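Local coordinates for putative NADH-flavin reductase (Streptococcus pneumoniae TIGR4, PDB 4R01), which probably acts as an NADH-dependent flavin reductase, binding the dinucleotide through a Rossmann-type alpha/beta fold, at residues I189-V192 / D193-K197. Residues are numbered along the deposited sequence; the frame is centred on the assembly and turned at random.
Sequences IGLV and DELEK
L191 and L195, one helical turn apart, run alongside each other in the same direction, CD2 of L191 lying 4.1 Å from CD1 of L195. Both turn inward onto the central sheet, where L96 of strand 94-98 and I63 of strand 61-64 meet the two leucines.

Main-chain bonds tie the last turns of helix 184-196 together. D193 N donates to I189 O at 3.0 Å and E194 N to G190 O at 3.1 Å, while E196 N reaches V192 O at 2.9 Å in a fairly straight bond (N-H...O 161°). L195 N is held less firmly, sharing weak bonds to L191 O and V192 O, just before K197 leaves helical geometry. This helix packs beside helix 12-24 against the mainly parallel, mixed central sheet of the NAD(P)-binding Rossmann fold, with V192 touching E20 and R24 of that neighbour.

D193 and E196 both reach R24. With CG anti to its own carbonyl carbon (chi1 -74°), D193 folds its carboxylate back over I189 O, whose distance to CG is 3.0 Å; R24, paired with OD1, and Y165, bonded to OD2, probably offset the closeness of these acceptors. E196 slants across V192, bringing OE2 to 3.5 Å from V192 CG1, and the same oxygen binds R24 and H26. E194 instead bends at chi2 (62°) toward R94 and H200.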
ATOM      1  N   ILE A 189     -16.560  -8.522  21.263  1.00 39.13           N
ATOM      2  CA  ILE A 189     -17.806  -7.766  21.286  1.00 40.67           C
ATOM      3  C   ILE A 189     -18.619  -8.023  20.021  1.00 39.07           C
ATOM      4  O   ILE A 189     -19.814  -8.306  20.088  1.00 39.75           O
ATOM      5  CB  ILE A 189     -17.546  -6.253  21.433  1.00 42.86           C
ATOM      6  CG1 ILE A 189     -16.889  -5.958  22.784  1.00 45.58           C
ATOM      7  CG2 ILE A 189     -18.842  -5.471  21.291  1.00 43.27           C
ATOM      8  CD1 ILE A 189     -16.649  -4.486  23.038  1.00 46.66           C
ATOM      9  N   GLY A 190     -17.960  -7.940  18.869  1.00 36.44           N
ATOM     10  CA  GLY A 190     -18.624  -8.164  17.598  1.00 36.50           C
ATOM     11  C   GLY A 190     -19.124  -9.587  17.444  1.00 36.62           C
ATOM     12  O   GLY A 190     -20.218  -9.820  16.930  1.00 36.92           O
ATOM     13  N   LEU A 191     -18.323 -10.544  17.902  1.00 36.60           N
ATOM     14  CA  LEU A 191     -18.676 -11.954  17.784  1.00 37.24           C
ATOM     15  C   LEU A 191     -19.888 -12.311  18.654  1.00 40.12           C
ATOM     16  O   LEU A 191     -20.771 -13.052  18.222  1.00 42.99           O
ATOM     17  CB  LEU A 191     -17.473 -12.827  18.149  1.00 36.53           C
ATOM     18  CG  LEU A 191     -17.572 -14.330  17.876  1.00 36.42           C
ATOM     19  CD1 LEU A 191     -16.217 -14.879  17.461  1.00 37.39           C
ATOM     20  CD2 LEU A 191     -18.093 -15.074  19.094  1.00 34.51           C
ATOM     21  N   VAL A 192     -19.930 -11.784  19.874  1.00 40.96           N
ATOM     22  CA  VAL A 192     -21.053 -12.044  20.773  1.00 47.11           C
ATOM     23  C   VAL A 192     -22.314 -11.329  20.279  1.00 50.04           C
ATOM     24  O   VAL A 192     -23.433 -11.804  20.489  1.00 51.22           O
ATOM     25  CB  VAL A 192     -20.728 -11.615  22.224  1.00 47.02           C
ATOM     26  CG1 VAL A 192     -21.916 -11.856  23.144  1.00 44.74           C
ATOM     27  CG2 VAL A 192     -19.518 -12.373  22.736  1.00 47.96           C
ATOM     28  N   ASP A 193     -22.133 -10.193  19.608  1.00 49.06           N
ATOM     29  CA  ASP A 193     -23.256  -9.491  18.993  1.00 49.44           C
ATOM     30  C   ASP A 193     -23.908 -10.361  17.925  1.00 45.17           C
ATOM     31  O   ASP A 193     -25.130 -10.392  17.796  1.00 47.63           O
ATOM     32  CB  ASP A 193     -22.808  -8.162  18.380  1.00 51.71           C
ATOM     33  CG  ASP A 193     -22.530  -7.101  19.426  1.00 55.56           C
ATOM     34  OD1 ASP A 193     -22.865  -7.327  20.607  1.00 59.52           O
ATOM     35  OD2 ASP A 193     -21.984  -6.037  19.063  1.00 54.54           O
ATOM     36  N   GLU A 194     -23.082 -11.069  17.164  1.00 43.46           N
ATOM     37  CA  GLU A 194     -23.576 -11.987  16.144  1.00 44.71           C
ATOM     38  C   GLU A 194     -24.248 -13.199  16.795  1.00 52.09           C
ATOM     39  O   GLU A 194     -25.047 -13.891  16.169  1.00 56.66           O
ATOM     40  CB  GLU A 194     -22.427 -12.417  15.220  1.00 39.33           C
ATOM     41  CG  GLU A 194     -22.782 -13.489  14.197  1.00 43.30           C
ATOM     42  CD  GLU A 194     -23.850 -13.043  13.215  1.00 48.32           C
ATOM     43  OE1 GLU A 194     -23.894 -11.838  12.884  1.00 50.40           O
ATOM     44  OE2 GLU A 194     -24.653 -13.898  12.782  1.00 48.24           O
ATOM     45  N   LEU A 195     -23.932 -13.449  18.062  1.00 53.77           N
ATOM     46  CA  LEU A 195     -24.577 -14.530  18.803  1.00 56.66           C
ATOM     47  C   LEU A 195     -25.946 -14.093  19.300  1.00 57.65           C
ATOM     48  O   LEU A 195     -26.925 -14.827  19.181  1.00 61.30           O
ATOM     49  CB  LEU A 195     -23.707 -14.979  19.976  1.00 58.04           C
ATOM     50  CG  LEU A 195     -22.501 -15.829  19.590  1.00 58.52           C
ATOM     51  CD1 LEU A 195     -21.629 -16.091  20.802  1.00 59.51           C
ATOM     52  CD2 LEU A 195     -22.972 -17.132  18.971  1.00 60.53           C
ATOM     53  N   GLU A 196     -26.007 -12.889  19.854  1.00 54.62           N
ATOM     54  CA  GLU A 196     -27.260 -12.327  20.338  1.00 60.72           C
ATOM     55  C   GLU A 196     -28.170 -11.883  19.191  1.00 65.71           C
ATOM     56  O   GLU A 196     -29.357 -12.228  19.147  1.00 70.57           O
ATOM     57  CB  GLU A 196     -26.972 -11.148  21.273  1.00 62.76           C
ATOM     58  CG  GLU A 196     -26.365 -11.535  22.614  1.00 65.37           C
ATOM     59  CD  GLU A 196     -25.915 -10.325  23.411  1.00 68.47           C
ATOM     60  OE1 GLU A 196     -26.471  -9.232  23.183  1.00 70.41           O
ATOM     61  OE2 GLU A 196     -24.985 -10.455  24.235  1.00 68.69           O
ATOM     62  N   LYS A 197     -27.607 -11.117  18.262  1.00 66.17           N
ATOM     63  CA  LYS A 197     -28.375 -10.557  17.148  1.00 68.26           C
ATOM     64  C   LYS A 197     -27.844 -11.094  15.812  1.00 70.71           C
ATOM     65  O   LYS A 197     -27.242 -10.356  15.022  1.00 70.74           O
ATOM     66  CB  LYS A 197     -28.307  -9.032  17.181  1.00 65.60           C
ATOM     67  CG  LYS A 197     -28.259  -8.447  18.593  1.00 67.21           C
ATOM     68  CD  LYS A 197     -29.549  -7.751  19.002  1.00 71.55           C
ATOM     69  CE  LYS A 197     -29.410  -6.257  18.774  1.00 71.12           C
ATOM     70  NZ  LYS A 197     -30.192  -5.435  19.730  1.00 72.97           N
TER